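PDB 6F3H: exoribonuclease II, mitochondrial from Candida glabrata, which probably degrades mitochondrial RNA from its 3' end, as the magnesium-dependent RNB-family nuclease component of the mtEXO degradosome. Local coordinates for residues T315-I320 with Q330-S335; T297-Y302 with S335-L340; E653-K656 with L660-L663. The protein carries 1 engineered substitution. One frame throughout, in Å; residues are numbered along the deposited sequence.

Contact 1. Residues T315-I320 with Q330-S335; sequences TIISKI and QDVTRS
Ser318 OG donates a hydrogen bond to the carbonyl oxygen of Thr314, one turn earlier in its own helix, and also meets the Val332 methyl CG2 at 3.6 Å. The hydroxyl lies beside its backbone N and anti to the carbonyl carbon (chi1 -68°), a placement that lets a helical serine reach back to a carbonyl of the preceding turn. With its proton engaged within the helix, the small serine can sit against a valine methyl at little cost. The same methyl, Val332 CG2, also rests 3.9 Å from Ser318 CA, reaching the helix backbone past the short serine side chain.

The second branch of Val332 turns to Ile317. CG1 of the valine stands anti to the backbone N (chi1 169°) and comes to 3.6 Å from Ile317 CG2, the branch methyl of the isoleucine, the two side chains meeting at a slant. Beta-branching suits both residues: the fork of Val332 straddles two consecutive positions of helix 311-322, and Ile317 offers a methyl close to its backbone while its longer arm extends toward helix 293-303, where Tyr302 touches both Ile317 and Val332.

Val332 belongs to the extended connection leading into helix 334-343. Thr333 is the N-cap of that helix, its OG1 bonded to Leu336 N, and Arg334 N is bonded to Asp821 OD2. The anchoring of this connection thus comes from polar bonds on the helix-start side, whereas its grip on helix 315-320 is apolar. The contact therefore rests mainly on the fit of methyl groups, which are only partly shielded from water, with the one hydroxyl present already committed within its helix.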
loop_
_atom_site.group_PDB
_atom_site.type_symbol
_atom_site.label_atom_id
_atom_site.label_comp_id
_atom_site.label_asym_id
_atom_site.label_seq_id
_atom_site.Cartn_x
_atom_site.Cartn_y
_atom_site.Cartn_z
ATOM N N THR A 315 -26.302 9.117 12.005
ATOM C CA THR A 315 -27.608 9.712 12.231
ATOM C C THR A 315 -27.494 10.908 13.153
ATOM O O THR A 315 -28.066 11.965 12.884
ATOM C CB THR A 315 -28.564 8.682 12.808
ATOM O OG1 THR A 315 -29.006 7.808 11.763
ATOM C CG2 THR A 315 -29.748 9.381 13.384
ATOM N N ILE A 316 -26.769 10.748 14.254
ATOM C CA ILE A 316 -26.486 11.872 15.133
ATOM C C ILE A 316 -26.013 13.051 14.315
ATOM O O ILE A 316 -26.527 14.164 14.425
ATOM C CB ILE A 316 -25.432 11.480 16.175
ATOM C CG1 ILE A 316 -26.031 10.557 17.232
ATOM C CG2 ILE A 316 -24.939 12.710 16.849
ATOM C CD1 ILE A 316 -27.030 11.226 18.081
ATOM N N ILE A 317 -25.054 12.807 13.437
ATOM C CA ILE A 317 -24.479 13.891 12.655
ATOM C C ILE A 317 -25.502 14.463 11.692
ATOM O O ILE A 317 -25.526 15.668 11.447
ATOM C CB ILE A 317 -23.226 13.376 11.933
ATOM C CG1 ILE A 317 -22.072 13.242 12.939
ATOM C CG2 ILE A 317 -22.915 14.240 10.766
ATOM C CD1 ILE A 317 -20.852 12.535 12.452
ATOM N N SER A 318 -26.374 13.616 11.139
ATOM C CA SER A 318 -27.445 14.117 10.281
ATOM C C SER A 318 -28.341 15.084 11.038
ATOM O O SER A 318 -28.671 16.166 10.537
ATOM C CB SER A 318 -28.274 12.949 9.748
ATOM O OG SER A 318 -27.528 12.161 8.838
ATOM N N LYS A 319 -28.693 14.727 12.277
ATOM C CA LYS A 319 -29.548 15.567 13.108
ATOM C C LYS A 319 -28.902 16.913 13.375
ATOM O O LYS A 319 -29.561 17.956 13.339
ATOM C CB LYS A 319 -29.841 14.842 14.420
ATOM C CG LYS A 319 -30.980 13.818 14.342
ATOM C CD LYS A 319 -30.985 12.820 15.481
ATOM C CE LYS A 319 -32.392 12.311 15.745
ATOM N NZ LYS A 319 -33.337 12.597 14.629
ATOM N N ILE A 320 -27.607 16.907 13.640
ATOM C CA ILE A 320 -26.891 18.148 13.892
ATOM C C ILE A 320 -26.893 19.044 12.663
ATOM O O ILE A 320 -27.183 20.237 12.748
ATOM C CB ILE A 320 -25.457 17.834 14.320
ATOM C CG1 ILE A 320 -25.471 17.062 15.624
ATOM C CG2 ILE A 320 -24.684 19.112 14.423
ATOM C CD1 ILE A 320 -24.129 16.853 16.162
ATOM N N GLN A 330 -28.060 19.522 3.140
ATOM C CA GLN A 330 -26.977 18.975 2.328
ATOM C C GLN A 330 -26.540 17.583 2.774
ATOM O O GLN A 330 -26.578 17.253 3.962
ATOM C CB GLN A 330 -25.795 19.922 2.396
ATOM C CG GLN A 330 -26.251 21.344 2.568
ATOM C CD GLN A 330 -25.190 22.335 2.191
ATOM O OE1 GLN A 330 -24.321 22.043 1.362
ATOM N NE2 GLN A 330 -25.260 23.531 2.775
ATOM N N ASP A 331 -26.077 16.782 1.807
ATOM C CA ASP A 331 -25.720 15.400 2.099
ATOM C C ASP A 331 -24.560 15.353 3.078
ATOM O O ASP A 331 -23.613 16.142 3.005
ATOM C CB ASP A 331 -25.386 14.635 0.813
ATOM N N VAL A 332 -24.641 14.410 4.004
ATOM C CA VAL A 332 -23.692 14.328 5.102
ATOM C C VAL A 332 -22.455 13.631 4.581
ATOM O O VAL A 332 -22.465 12.411 4.389
ATOM C CB VAL A 332 -24.287 13.575 6.293
ATOM C CG1 VAL A 332 -23.229 13.241 7.326
ATOM C CG2 VAL A 332 -25.430 14.367 6.896
ATOM N N THR A 333 -21.385 14.403 4.395
ATOM C CA THR A 333 -20.144 13.959 3.780
ATOM C C THR A 333 -18.996 14.418 4.650
ATOM O O THR A 333 -19.093 15.425 5.346
ATOM C CB THR A 333 -19.973 14.539 2.360
ATOM O OG1 THR A 333 -19.750 15.957 2.425
ATOM C CG2 THR A 333 -21.194 14.311 1.525
ATOM N N ARG A 334 -17.881 13.709 4.560
ATOM C CA ARG A 334 -16.732 14.089 5.365
ATOM C C ARG A 334 -16.350 15.529 5.102
ATOM O O ARG A 334 -16.037 16.267 6.037
ATOM C CB ARG A 334 -15.557 13.187 5.039
ATOM C CG ARG A 334 -15.939 11.742 4.822
ATOM C CD ARG A 334 -15.256 10.837 5.786
ATOM N NE ARG A 334 -13.828 10.845 5.564
ATOM C CZ ARG A 334 -13.201 9.985 4.777
ATOM N NH1 ARG A 334 -13.910 9.052 4.146
ATOM N NH2 ARG A 334 -11.876 10.070 4.615
ATOM N N SER A 335 -16.364 15.938 3.829
ATOM C CA SER A 335 -16.098 17.330 3.469
ATOM C C SER A 335 -16.962 18.261 4.270
ATOM O O SER A 335 -16.534 19.353 4.666
ATOM C CB SER A 335 -16.349 17.565 1.993
ATOM O OG SER A 335 -15.368 16.896 1.250
#

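Contact 2. Residues T297-Y302 with S335-L340; sequences TLLNDY and SLCGKL
Cys337 SG approaches the Tyr302 ring obliquely, 3.4 Å from CD2 and 4.2 Å from the ring centroid, its direction from the centroid making 48° with the ring normal. This sulfur-aromatic contact falls on the CD2 side of the ring. On its other flank the sulfur meets Leu299, whose CD2 lies 4.2 Å from SG. Cys337 is therefore lodged between two residues one turn apart on helix 293-303. Its CB completes the fit by approaching the backbone, 3.9 Å from Leu299 O. A small, polarisable side chain suits this position, since the backbones come close here, with Leu299 CA only 5.5 Å from Cys337 CA.

One turn further along helix 334-343, Leu340 continues the apolar strip. Its CD2 meets CD1 of Leu299 at 3.8 Å, so the two methyls of Leu299 are divided between Leu340 and Cys337. The torsions explain how these groups are aimed: Tyr302 carries its ring anti to the backbone N (chi1 -164°), which turns the CD2 side of the ring to the Cys337 sulfur, while that sulfur is anti to its own carbonyl carbon and projects between the ring and Leu299.

Around this first shell lie further apolar side chains. Phe321 of helix 311-322 packs on Cys337, and Tyr327 touches Leu340. The four residues that meet across the contact are all buried, as befits sulfur, methyl and aromatic groups.

The helices behind these side chains set the spacing: the axes of segments 297-302 and 335-340 approach to 8.7 Å with a crossing angle of -142°. This is the packing of a roughly antiparallel helix pair in an all-helical part of the chain, with the intervening helix 311-322 filling in against one side.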
loop_
_atom_site.group_PDB
_atom_site.type_symbol
_atom_site.label_atom_id
_atom_site.label_comp_id
_atom_site.label_asym_id
_atom_site.label_seq_id
_atom_site.Cartn_x
_atom_site.Cartn_y
_atom_site.Cartn_z
ATOM N N THR A 297 -14.444 16.625 18.439
ATOM C CA THR A 297 -13.866 15.291 18.331
ATOM C C THR A 297 -14.677 14.421 17.398
ATOM O O THR A 297 -14.135 13.695 16.563
ATOM C CB THR A 297 -13.813 14.630 19.698
ATOM O OG1 THR A 297 -12.925 15.350 20.552
ATOM C CG2 THR A 297 -13.326 13.220 19.549
ATOM N N LEU A 298 -15.986 14.444 17.564
ATOM C CA LEU A 298 -16.820 13.577 16.758
ATOM C C LEU A 298 -16.717 13.948 15.291
ATOM O O LEU A 298 -16.449 13.090 14.447
ATOM C CB LEU A 298 -18.255 13.665 17.255
ATOM C CG LEU A 298 -19.302 13.386 16.200
ATOM C CD1 LEU A 298 -19.327 11.916 15.867
ATOM C CD2 LEU A 298 -20.616 13.776 16.759
ATOM N N LEU A 299 -16.853 15.238 14.975
ATOM C CA LEU A 299 -16.720 15.672 13.589
ATOM C C LEU A 299 -15.365 15.296 13.043
ATOM O O LEU A 299 -15.228 14.866 11.893
ATOM C CB LEU A 299 -16.872 17.174 13.491
ATOM C CG LEU A 299 -18.208 17.681 13.970
ATOM C CD1 LEU A 299 -18.101 19.191 14.156
ATOM C CD2 LEU A 299 -19.275 17.269 12.987
ATOM N N ASN A 300 -14.355 15.435 13.875
ATOM C CA ASN A 300 -13.015 15.087 13.468
ATOM C C ASN A 300 -12.922 13.609 13.122
ATOM O O ASN A 300 -12.479 13.248 12.027
ATOM C CB ASN A 300 -12.065 15.475 14.582
ATOM C CG ASN A 300 -10.651 15.224 14.231
ATOM O OD1 ASN A 300 -10.148 15.715 13.233
ATOM N ND2 ASN A 300 -9.977 14.455 15.064
ATOM N N ASP A 301 -13.361 12.738 14.029
ATOM C CA ASP A 301 -13.323 11.319 13.728
ATOM C C ASP A 301 -14.137 10.979 12.484
ATOM O O ASP A 301 -13.886 9.951 11.857
ATOM C CB ASP A 301 -13.805 10.513 14.939
ATOM C CG ASP A 301 -12.733 10.380 16.017
ATOM O OD1 ASP A 301 -11.554 10.499 15.655
ATOM O OD2 ASP A 301 -13.033 10.121 17.205
ATOM N N TYR A 302 -15.084 11.817 12.084
ATOM C CA TYR A 302 -15.793 11.510 10.847
ATOM C C TYR A 302 -14.989 11.926 9.618
ATOM O O TYR A 302 -14.775 11.115 8.717
ATOM C CB TYR A 302 -17.171 12.173 10.850
ATOM C CG TYR A 302 -18.123 11.609 9.817
ATOM C CD1 TYR A 302 -18.938 10.522 10.101
ATOM C CD2 TYR A 302 -18.192 12.154 8.548
ATOM C CE1 TYR A 302 -19.799 10.000 9.137
ATOM C CE2 TYR A 302 -19.046 11.645 7.583
ATOM C CZ TYR A 302 -19.843 10.573 7.878
ATOM O OH TYR A 302 -20.679 10.086 6.899
ATOM N N SER A 335 -16.364 15.938 3.829
ATOM C CA SER A 335 -16.098 17.330 3.469
ATOM C C SER A 335 -16.962 18.261 4.270
ATOM O O SER A 335 -16.534 19.353 4.666
ATOM C CB SER A 335 -16.349 17.565 1.993
ATOM O OG SER A 335 -15.368 16.896 1.250
ATOM N N LEU A 336 -18.192 17.847 4.498
ATOM C CA LEU A 336 -19.120 18.711 5.184
ATOM C C LEU A 336 -18.784 18.758 6.664
ATOM O O LEU A 336 -18.797 19.830 7.271
ATOM C CB LEU A 336 -20.529 18.200 4.925
ATOM C CG LEU A 336 -21.598 19.271 4.943
ATOM C CD1 LEU A 336 -21.479 20.012 3.652
ATOM C CD2 LEU A 336 -22.935 18.605 5.075
ATOM N N CYS A 337 -18.376 17.627 7.237
ATOM C CA CYS A 337 -17.863 17.654 8.598
ATOM C C CYS A 337 -16.590 18.461 8.682
ATOM O O CYS A 337 -16.340 19.135 9.685
ATOM C CB CYS A 337 -17.601 16.248 9.097
ATOM S SG CYS A 337 -19.072 15.304 9.319
ATOM N N GLY A 338 -15.772 18.404 7.630
ATOM C CA GLY A 338 -14.565 19.205 7.600
ATOM C C GLY A 338 -14.871 20.685 7.589
ATOM O O GLY A 338 -14.344 21.435 8.408
ATOM N N LYS A 339 -15.749 21.116 6.677
ATOM C CA LYS A 339 -16.132 22.523 6.623
ATOM C C LYS A 339 -16.606 23.010 7.972
ATOM O O LYS A 339 -16.171 24.057 8.457
ATOM C CB LYS A 339 -17.250 22.741 5.610
ATOM C CG LYS A 339 -16.905 22.381 4.188
ATOM C CD LYS A 339 -17.910 23.007 3.242
ATOM C CE LYS A 339 -18.246 24.425 3.697
ATOM N NZ LYS A 339 -18.840 25.261 2.616
ATOM N N LEU A 340 -17.450 22.230 8.621
ATOM C CA LEU A 340 -17.968 22.680 9.895
ATOM C C LEU A 340 -16.873 22.708 10.932
ATOM O O LEU A 340 -16.674 23.706 11.620
ATOM C CB LEU A 340 -19.072 21.760 10.353
ATOM C CG LEU A 340 -19.553 22.286 11.687
ATOM C CD1 LEU A 340 -20.155 23.646 11.482
ATOM C CD2 LEU A 340 -20.563 21.368 12.282
#

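Contact 3. Residues E653-K656 with L660-L663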
loop_
_atom_site.group_PDB
_atom_site.type_symbol
_atom_site.label_atom_id
_atom_site.label_comp_id
_atom_site.label_asym_id
_atom_site.label_seq_id
_atom_site.Cartn_x
_atom_site.Cartn_y
_atom_site.Cartn_z
ATOM N N GLU A 653 3.044 -7.177 -27.817
ATOM C CA GLU A 653 3.961 -7.171 -28.949
ATOM C C GLU A 653 4.301 -5.755 -29.370
ATOM O O GLU A 653 5.384 -5.528 -29.907
ATOM C CB GLU A 653 3.397 -7.965 -30.126
ATOM C CG GLU A 653 1.906 -7.949 -30.249
ATOM C CD GLU A 653 1.392 -9.149 -31.025
ATOM O OE1 GLU A 653 0.525 -8.967 -31.908
ATOM O OE2 GLU A 653 1.863 -10.276 -30.754
ATOM N N ASN A 654 3.402 -4.796 -29.139
ATOM C CA ASN A 654 3.711 -3.414 -29.485
ATOM C C ASN A 654 4.915 -2.880 -28.724
ATOM O O ASN A 654 5.589 -1.968 -29.214
ATOM C CB ASN A 654 2.519 -2.507 -29.228
ATOM C CG ASN A 654 1.412 -2.719 -30.229
ATOM O OD1 ASN A 654 1.460 -3.660 -31.018
ATOM N ND2 ASN A 654 0.407 -1.842 -30.209
ATOM N N ILE A 655 5.234 -3.447 -27.566
ATOM C CA ILE A 655 6.336 -2.872 -26.824
ATOM C C ILE A 655 7.658 -3.379 -27.389
ATOM O O ILE A 655 8.639 -2.626 -27.447
ATOM C CB ILE A 655 6.170 -3.205 -25.332
ATOM C CG1 ILE A 655 6.356 -4.698 -25.071
ATOM C CG2 ILE A 655 4.797 -2.784 -24.852
ATOM C CD1 ILE A 655 6.735 -5.027 -23.656
ATOM N N LYS A 656 7.694 -4.630 -27.864
ATOM C CA LYS A 656 8.853 -5.140 -28.598
ATOM C C LYS A 656 9.124 -4.312 -29.856
ATOM O O LYS A 656 10.285 -4.045 -30.208
ATOM C CB LYS A 656 8.618 -6.607 -28.947
ATOM C CG LYS A 656 8.344 -7.471 -27.729
ATOM C CD LYS A 656 8.828 -8.886 -27.956
ATOM C CE LYS A 656 8.519 -9.768 -26.763
ATOM N NZ LYS A 656 9.638 -10.731 -26.519
ATOM N N LEU A 660 5.252 2.179 -27.253
ATOM C CA LEU A 660 4.828 1.789 -25.921
ATOM C C LEU A 660 3.444 2.353 -25.648
ATOM O O LEU A 660 3.029 3.341 -26.267
ATOM C CB LEU A 660 5.810 2.273 -24.844
ATOM C CG LEU A 660 7.159 1.560 -24.749
ATOM C CD1 LEU A 660 7.892 1.999 -23.489
ATOM C CD2 LEU A 660 7.030 0.062 -24.832
ATOM N N PRO A 661 2.696 1.751 -24.727
ATOM C CA PRO A 661 1.270 2.095 -24.612
ATOM C C PRO A 661 1.027 3.535 -24.140
ATOM O O PRO A 661 1.784 4.085 -23.335
ATOM C CB PRO A 661 0.756 1.070 -23.591
ATOM C CG PRO A 661 1.782 -0.056 -23.632
ATOM C CD PRO A 661 3.074 0.611 -23.870
ATOM N N SER A 662 -0.028 4.155 -24.679
ATOM C CA SER A 662 -0.545 5.426 -24.185
ATOM C C SER A 662 -1.486 5.157 -23.008
ATOM O O SER A 662 -1.946 4.031 -22.803
ATOM C CB SER A 662 -1.244 6.210 -25.308
ATOM O OG SER A 662 -2.351 6.985 -24.861
ATOM N N LEU A 663 -1.724 6.178 -22.179
ATOM C CA LEU A 663 -2.633 5.939 -21.063
ATOM C C LEU A 663 -4.063 5.737 -21.558
ATOM O O LEU A 663 -4.807 4.954 -20.959
ATOM C CB LEU A 663 -2.553 7.080 -20.054
#
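This is a local apolar contact in the RNB domain, where the last turn of helix 642-657 is met by the loop that follows it. Leu660 lays its methyl CD2 against the helix at Ile655, 3.4 Å from CB, 3.6 Å from CA and 3.6 Å from CG2. Although the leucine sets out from its backbone heading away from the helix, its branched end curls back.

In Ile655, CG1 sits between the backbone N and the carbonyl carbon (chi1 68°), a less common choice for a helical isoleucine. This carries the longer arm away from the loop and leaves CG2 on the loop side, where it also meets Pro661 CD at 3.9 Å. The loop connects two successive helices of the domain, touching the one it has just left through Leu660 and Pro661, then moving off toward helix 663-670. Proline suits such a stretch, since its ring restricts the backbone and gives an apolar edge, and leucine has the reach that the retreating backbone demands. Ser662 is the N-cap of the next helix: its OG makes a weak bond to Lys664 N. On the Ile655 turn, Lys656 NZ is bonded to Asn568 OD1, linking the helix end to the chain after helix 543-567.

How the contacts relate
Contacts 1 and 2 are neighbours, with centres 9 Å apart; they share Ser335, and both draw on helix 334-343. Contact 1 is nested in the chain loop that contact 2 closes. Ile317 CD1 of contact 1 reaches Leu298 CD1 of contact 2 at 3.8 Å, so helices 293-303, 311-322 and 334-343 pack as one group. Contact 3 is separate: its centre is 47 Å from that of contact 1 and 45 Å from that of contact 2. None of the three lies at the magnesium site of Asp401 and Asp410. Their nearest atoms are about 17, 22 and 6 Å from the bound nucleic acid for contacts 1, 2 and 3.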